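Local coordinates for protein cysteine synthase (Helicobacter pylori, PDB 6AHI) that uses pyridoxal 5'-phosphate to make L-cysteine and acetate from O-acetyl-L-serine and hydrogen sulfide, and also has O-acetylserine-dependent cystathionine beta-synthase activity, at residues Thr92-Pro97 with Gln106-Leu111. Sequence-based numbering, arbitrary orientation.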
ATOM      1  N   THR A  92       3.742 -15.643 -16.652  1.00 49.48           N
ATOM      2  CA  THR A  92       3.887 -16.272 -15.340  1.00 48.79           C
ATOM      3  C   THR A  92       2.712 -17.231 -15.089  1.00 49.96           C
ATOM      4  O   THR A  92       1.584 -16.952 -15.476  1.00 48.86           O
ATOM      5  CB  THR A  92       3.955 -15.225 -14.221  1.00 46.57           C
ATOM      6  OG1 THR A  92       2.759 -14.440 -14.270  1.00 46.26           O
ATOM      7  CG2 THR A  92       5.156 -14.314 -14.336  1.00 44.80           C
ATOM      8  N   ILE A  93       3.000 -18.349 -14.409  1.00 50.62           N
ATOM      9  CA  ILE A  93       1.985 -19.299 -13.941  1.00 52.66           C
ATOM     10  C   ILE A  93       2.234 -19.541 -12.448  1.00 51.64           C
ATOM     11  O   ILE A  93       3.344 -19.881 -12.063  1.00 53.04           O
ATOM     12  CB  ILE A  93       2.018 -20.624 -14.751  1.00 55.31           C
ATOM     13  CG1 ILE A  93       1.882 -20.399 -16.255  1.00 57.26           C
ATOM     14  CG2 ILE A  93       0.947 -21.570 -14.252  1.00 56.25           C
ATOM     15  CD1 ILE A  93       2.411 -21.535 -17.099  1.00 61.36           C
ATOM     16  N   PHE A  94       1.213 -19.327 -11.612  1.00 50.91           N
ATOM     17  CA  PHE A  94       1.345 -19.605 -10.189  1.00 50.31           C
ATOM     18  C   PHE A  94       0.389 -20.739  -9.797  1.00 54.11           C
ATOM     19  O   PHE A  94      -0.769 -20.788 -10.219  1.00 54.87           O
ATOM     20  CB  PHE A  94       1.177 -18.329  -9.365  1.00 46.95           C
ATOM     21  CG  PHE A  94       2.182 -17.286  -9.766  1.00 44.80           C
ATOM     22  CD1 PHE A  94       3.538 -17.527  -9.653  1.00 45.91           C
ATOM     23  CD2 PHE A  94       1.782 -16.080 -10.301  1.00 44.85           C
ATOM     24  CE1 PHE A  94       4.474 -16.580 -10.036  1.00 43.65           C
ATOM     25  CE2 PHE A  94       2.716 -15.142 -10.712  1.00 42.56           C
ATOM     26  CZ  PHE A  94       4.058 -15.401 -10.598  1.00 42.76           C
ATOM     27  N   VAL A  95       0.926 -21.675  -9.001  1.00 56.13           N
ATOM     28  CA  VAL A  95       0.152 -22.784  -8.468  1.00 56.95           C
ATOM     29  C   VAL A  95      -0.093 -22.508  -6.984  1.00 55.87           C
ATOM     30  O   VAL A  95       0.846 -22.393  -6.197  1.00 52.33           O
ATOM     31  CB  VAL A  95       0.845 -24.135  -8.697  1.00 59.41           C
ATOM     32  CG1 VAL A  95      -0.109 -25.273  -8.365  1.00 61.91           C
ATOM     33  CG2 VAL A  95       1.364 -24.260 -10.123  1.00 60.02           C
ATOM     34  N   VAL A  96      -1.376 -22.346  -6.651  1.00 58.41           N
ATOM     35  CA  VAL A  96      -1.820 -21.870  -5.354  1.00 57.50           C
ATOM     36  C   VAL A  96      -2.894 -22.821  -4.842  1.00 59.78           C
ATOM     37  O   VAL A  96      -3.864 -23.080  -5.551  1.00 60.11           O
ATOM     38  CB  VAL A  96      -2.374 -20.439  -5.461  1.00 58.80           C
ATOM     39  CG1 VAL A  96      -2.890 -19.936  -4.116  1.00 59.13           C
ATOM     40  CG2 VAL A  96      -1.322 -19.483  -6.025  1.00 57.06           C
ATOM     41  N   PRO A  97      -2.764 -23.330  -3.609  1.00 59.42           N
ATOM     42  CA  PRO A  97      -3.792 -24.168  -3.014  1.00 61.53           C
ATOM     43  C   PRO A  97      -5.090 -23.366  -2.974  1.00 62.32           C
ATOM     44  O   PRO A  97      -5.076 -22.285  -2.500  1.00 56.08           O
ATOM     45  CB  PRO A  97      -3.313 -24.292  -1.567  1.00 60.13           C
ATOM     46  CG  PRO A  97      -1.838 -24.213  -1.696  1.00 58.41           C
ATOM     47  CD  PRO A  97      -1.616 -23.148  -2.743  1.00 56.37           C
ATOM     48  N   GLN A 106      -6.307 -12.788  -6.599  1.00 41.68           N
ATOM     49  CA  GLN A 106      -6.943 -11.763  -7.427  1.00 43.84           C
ATOM     50  C   GLN A 106      -5.852 -10.804  -7.963  1.00 40.68           C
ATOM     51  O   GLN A 106      -5.871 -10.417  -9.121  1.00 40.64           O
ATOM     52  CB  GLN A 106      -7.936 -10.934  -6.599  1.00 46.50           C
ATOM     53  CG  GLN A 106      -9.417 -11.110  -6.900  1.00 53.46           C
ATOM     54  CD  GLN A 106     -10.158  -9.837  -6.562  1.00 53.56           C
ATOM     55  OE1 GLN A 106     -10.100  -8.840  -7.286  1.00 57.51           O
ATOM     56  NE2 GLN A 106     -10.852  -9.847  -5.436  1.00 55.98           N
ATOM     57  N   ILE A 107      -4.898 -10.449  -7.101  1.00 36.75           N
ATOM     58  CA  ILE A 107      -3.869  -9.486  -7.435  1.00 35.73           C
ATOM     59  C   ILE A 107      -2.912 -10.122  -8.448  1.00 35.39           C
ATOM     60  O   ILE A 107      -2.581  -9.508  -9.438  1.00 33.80           O
ATOM     61  CB  ILE A 107      -3.156  -8.974  -6.170  1.00 33.79           C
ATOM     62  CG1 ILE A 107      -4.097  -8.140  -5.313  1.00 35.61           C
ATOM     63  CG2 ILE A 107      -1.921  -8.201  -6.548  1.00 32.02           C
ATOM     64  CD1 ILE A 107      -3.574  -7.840  -3.968  1.00 35.55           C
ATOM     65  N   MET A 108      -2.542 -11.388  -8.229  1.00 35.76           N
ATOM     66  CA  MET A 108      -1.711 -12.110  -9.190  1.00 37.44           C
ATOM     67  C   MET A 108      -2.332 -12.083 -10.596  1.00 39.34           C
ATOM     68  O   MET A 108      -1.637 -11.842 -11.594  1.00 39.88           O
ATOM     69  CB  MET A 108      -1.507 -13.571  -8.764  1.00 39.95           C
ATOM     70  CG  MET A 108      -0.405 -13.737  -7.776  1.00 39.15           C
ATOM     71  SD  MET A 108      -0.249 -15.486  -7.259  1.00 44.90           S
ATOM     72  CE  MET A 108      -0.999 -15.370  -5.637  1.00 42.74           C
ATOM     73  N   ARG A 109      -3.617 -12.363 -10.652  1.00 41.03           N
ATOM     74  CA  ARG A 109      -4.329 -12.429 -11.946  1.00 42.93           C
ATOM     75  C   ARG A 109      -4.388 -11.011 -12.516  1.00 40.11           C
ATOM     76  O   ARG A 109      -4.134 -10.857 -13.694  1.00 39.64           O
ATOM     77  CB  ARG A 109      -5.721 -13.015 -11.724  1.00 46.18           C
ATOM     78  CG  ARG A 109      -5.729 -14.531 -11.609  1.00 51.62           C
ATOM     79  CD  ARG A 109      -7.109 -15.112 -11.802  1.00 57.14           C
ATOM     80  NE  ARG A 109      -7.823 -15.206 -10.551  1.00 62.31           N
ATOM     81  CZ  ARG A 109      -8.093 -16.343  -9.926  1.00 63.96           C
ATOM     82  NH2 ARG A 109      -8.720 -16.317  -8.767  1.00 66.35           N
ATOM     83  N   ALA A 110      -4.712 -10.043 -11.662  1.00 37.52           N
ATOM     84  CA  ALA A 110      -4.767  -8.616 -12.085  1.00 36.57           C
ATOM     85  C   ALA A 110      -3.469  -8.223 -12.803  1.00 35.57           C
ATOM     86  O   ALA A 110      -3.541  -7.502 -13.813  1.00 36.67           O
ATOM     87  CB  ALA A 110      -5.083  -7.709 -10.925  1.00 34.27           C
ATOM     88  N   LEU A 111      -2.326  -8.754 -12.347  1.00 34.99           N
ATOM     89  CA  LEU A 111      -0.995  -8.425 -12.895  1.00 34.85           C
ATOM     90  C   LEU A 111      -0.627  -9.261 -14.130  1.00 37.04           C
ATOM     91  O   LEU A 111       0.517  -9.177 -14.611  1.00 38.10           O
ATOM     92  CB  LEU A 111       0.061  -8.609 -11.806  1.00 33.57           C
ATOM     93  CG  LEU A 111      -0.031  -7.636 -10.639  1.00 31.67           C
ATOM     94  CD1 LEU A 111       0.791  -8.113  -9.462  1.00 30.92           C
ATOM     95  CD2 LEU A 111       0.394  -6.223 -11.060  1.00 30.94           C
TER
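Met108 reaches from the helix onto Phe94 and Val96, two residues on the same face of the strand, and carries the whole contact. The Met-aromatic part is made by its sulfur: Met108 SD lies 4.5 Å from the centroid of the Phe94 ring, approaching obliquely at 48° off the ring normal. The sulfur sits at the root of the ring, 3.7 Å from Phe94 CD2 and 3.8 Å from Phe94 CB, the carbon that carries the ring. Apolar packing adds the terminal methyl, Met108 CE, at 4.1 Å from Val96 CG2, and the methylene Met108 CG, at 4.1 Å from Phe94 CD2. An extended chi2 (178°) carries SD out from the helix to the strand, and the bend at chi3 (-104°) turns CE toward the valine. Phe94 and Met108 come as close as 8.2 Å between their CA atoms.

Strand 91-97 and helix 102-110 open a beta-alpha-beta unit completed by strand 114-118, where Val115 also touches Met108. Leu81 of helix 76-85 packs on Phe94. The Met108 side chain is about 7 Å from that of Asn76, a probable cofactor-binding residue. With three buried side chains and no polar pairing between them, dispersion probably holds helix to sheet here, with some sulfur-ring attraction.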